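Local structure of protein Rv1364c/MT1410 (Mycobacterium tuberculosis, 3KE6) at residues K118-S126 / Y136-P144. The protein probably regulates a sigma factor, joining a PP2C-type phosphatase (RsbU) domain, which binds manganese, to an RsbW-type anti-sigma-factor kinase domain. Sequence-based numbering, arbitrary orientation.
Sequences KSATMCVGS and YCTAGHPPP
Met122 pairs with Ala139 and Val124 with Cys137 as antiparallel hydrogen-bonded pairs, the core of a beta hairpin. The Val124 N–Cys137 O bond is 3.0 Å and the return bond from Cys137 N to Val124 O 2.8 Å. Met122 N bonds Ala139 O at 3.1 Å. Ala139 N returns a bond to Met122 O at 2.7 Å, bent to an N-H...O angle of 131°. Cys123 faces Thr138, and Gly125 faces Tyr136, as non-hydrogen-bonded pairs.

After Ala139, the centre of an inverse gamma turn, the chain bends and brings His141 back over strand 121-126. Thr121 OG1 and His141 ND1 share a hydrogen bond of 2.9 Å, at the edge of the ring and near its plane. His141 NE2 is hydrogen-bonded to Tyr186 O, so both ring nitrogens are held, which should fix the ring's rotation. The side chain of Thr121 also touches Asp71, a manganese ligand, and lies about 7 Å from a manganese ion.

Apolar contacts extend this face. Cys123 CB packs 3.4 Å from His141 CD2. Cys123 SG, anti to the backbone N (chi1 179°), lies 3.7 Å from Pro144 CG.

The hairpin supplies the third and fourth strands of a five-stranded antiparallel sheet, consistent with a PP2C-type fold. Strand 64-71 flanks 121-128, and 173-176 flanks 133-139. Val124 and Cys137 meet helix 100-110, while Cys123 and Pro144 pack on strand 182-186.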
# COMPACT_ATOMS: atom_id res chain seq x y z
N LYS A 118 26.56 5.48 2.45
CA LYS A 118 27.24 5.02 1.25
C LYS A 118 27.06 3.51 1.14
O LYS A 118 27.24 2.78 2.11
CB LYS A 118 28.73 5.36 1.27
CG LYS A 118 29.46 5.08 -0.07
CD LYS A 118 30.70 5.96 -0.24
CE LYS A 118 31.29 5.93 -1.68
NZ LYS A 118 30.70 6.95 -2.63
N SER A 119 26.69 3.08 -0.07
CA SER A 119 26.47 1.68 -0.39
C SER A 119 25.14 1.13 0.15
O SER A 119 24.84 -0.06 -0.02
CB SER A 119 27.65 0.83 0.05
OG SER A 119 28.86 1.36 -0.48
N ALA A 120 24.33 1.99 0.76
CA ALA A 120 22.92 1.67 0.90
C ALA A 120 22.43 1.28 -0.49
O ALA A 120 22.84 1.91 -1.48
CB ALA A 120 22.14 2.86 1.41
N THR A 121 21.58 0.26 -0.57
CA THR A 121 20.97 -0.16 -1.84
C THR A 121 19.43 -0.03 -1.81
O THR A 121 18.78 -0.14 -0.76
CB THR A 121 21.32 -1.59 -2.18
OG1 THR A 121 20.46 -2.47 -1.44
CG2 THR A 121 22.77 -1.88 -1.83
N MET A 122 18.86 0.20 -2.99
CA MET A 122 17.43 0.46 -3.10
C MET A 122 16.87 -0.12 -4.37
O MET A 122 17.54 -0.21 -5.38
CB MET A 122 17.14 1.95 -3.14
CG MET A 122 17.36 2.66 -1.83
SD MET A 122 17.60 4.41 -2.12
CE MET A 122 15.93 5.02 -1.90
N CYS A 123 15.61 -0.49 -4.29
CA CYS A 123 14.85 -0.84 -5.46
C CYS A 123 13.53 -0.05 -5.44
O CYS A 123 12.72 -0.20 -4.54
CB CYS A 123 14.65 -2.34 -5.46
SG CYS A 123 13.73 -2.94 -6.81
N VAL A 124 13.36 0.83 -6.43
CA VAL A 124 12.20 1.69 -6.53
C VAL A 124 11.44 1.42 -7.83
O VAL A 124 12.06 1.29 -8.88
CB VAL A 124 12.61 3.16 -6.55
CG1 VAL A 124 11.36 4.06 -6.59
CG2 VAL A 124 13.50 3.48 -5.35
N GLY A 125 10.12 1.37 -7.75
CA GLY A 125 9.28 1.19 -8.93
C GLY A 125 8.02 2.04 -8.93
O GLY A 125 7.47 2.38 -7.88
N SER A 126 7.55 2.38 -10.13
CA SER A 126 6.37 3.21 -10.30
C SER A 126 5.40 2.54 -11.27
O SER A 126 5.74 2.30 -12.42
CB SER A 126 6.76 4.59 -10.82
OG SER A 126 5.72 5.51 -10.55
N TYR A 136 11.07 0.83 -13.19
CA TYR A 136 11.79 0.46 -11.99
C TYR A 136 13.31 0.62 -12.12
O TYR A 136 13.86 0.60 -13.22
CB TYR A 136 11.46 -0.99 -11.63
CG TYR A 136 12.08 -2.00 -12.56
CD1 TYR A 136 11.48 -2.32 -13.78
CD2 TYR A 136 13.26 -2.64 -12.23
CE1 TYR A 136 12.04 -3.25 -14.61
CE2 TYR A 136 13.82 -3.57 -13.06
CZ TYR A 136 13.22 -3.88 -14.25
OH TYR A 136 13.82 -4.82 -15.09
N CYS A 137 13.94 0.80 -10.96
CA CYS A 137 15.38 0.94 -10.83
C CYS A 137 15.87 0.03 -9.70
O CYS A 137 15.26 -0.02 -8.63
CB CYS A 137 15.76 2.39 -10.53
SG CYS A 137 17.57 2.69 -10.54
N THR A 138 16.95 -0.69 -9.98
CA THR A 138 17.60 -1.61 -9.06
C THR A 138 18.96 -1.01 -8.70
O THR A 138 19.96 -1.32 -9.33
CB THR A 138 17.83 -2.99 -9.72
OG1 THR A 138 18.60 -2.83 -10.93
CG2 THR A 138 16.52 -3.66 -10.07
N ALA A 139 18.97 -0.12 -7.71
CA ALA A 139 20.20 0.55 -7.29
C ALA A 139 21.05 -0.39 -6.43
O ALA A 139 20.91 -0.42 -5.21
CB ALA A 139 19.87 1.83 -6.53
N GLY A 140 21.92 -1.16 -7.09
CA GLY A 140 22.75 -2.17 -6.43
C GLY A 140 21.92 -3.12 -5.60
O GLY A 140 22.36 -3.61 -4.56
N HIS A 141 20.71 -3.38 -6.07
CA HIS A 141 19.72 -4.12 -5.29
C HIS A 141 19.26 -5.34 -6.08
O HIS A 141 19.09 -5.26 -7.30
CB HIS A 141 18.54 -3.23 -4.97
CG HIS A 141 17.69 -3.75 -3.85
ND1 HIS A 141 17.96 -3.46 -2.53
CD2 HIS A 141 16.60 -4.54 -3.85
CE1 HIS A 141 17.06 -4.05 -1.76
NE2 HIS A 141 16.22 -4.72 -2.54
N PRO A 142 19.07 -6.47 -5.40
CA PRO A 142 18.64 -7.65 -6.12
C PRO A 142 17.28 -7.42 -6.77
O PRO A 142 16.42 -6.80 -6.19
CB PRO A 142 18.57 -8.71 -5.02
CG PRO A 142 18.43 -7.96 -3.78
CD PRO A 142 19.24 -6.74 -3.97
N PRO A 143 17.11 -7.89 -8.01
CA PRO A 143 15.97 -7.47 -8.83
C PRO A 143 14.68 -8.12 -8.39
O PRO A 143 14.72 -9.23 -7.88
CB PRO A 143 16.36 -7.95 -10.24
CG PRO A 143 17.18 -9.16 -9.98
CD PRO A 143 17.96 -8.87 -8.72
N PRO A 144 13.54 -7.44 -8.58
CA PRO A 144 12.20 -7.95 -8.30
C PRO A 144 11.84 -9.26 -8.97
O PRO A 144 12.29 -9.54 -10.08
CB PRO A 144 11.30 -6.86 -8.88
CG PRO A 144 12.10 -5.63 -8.75
CD PRO A 144 13.49 -6.04 -9.04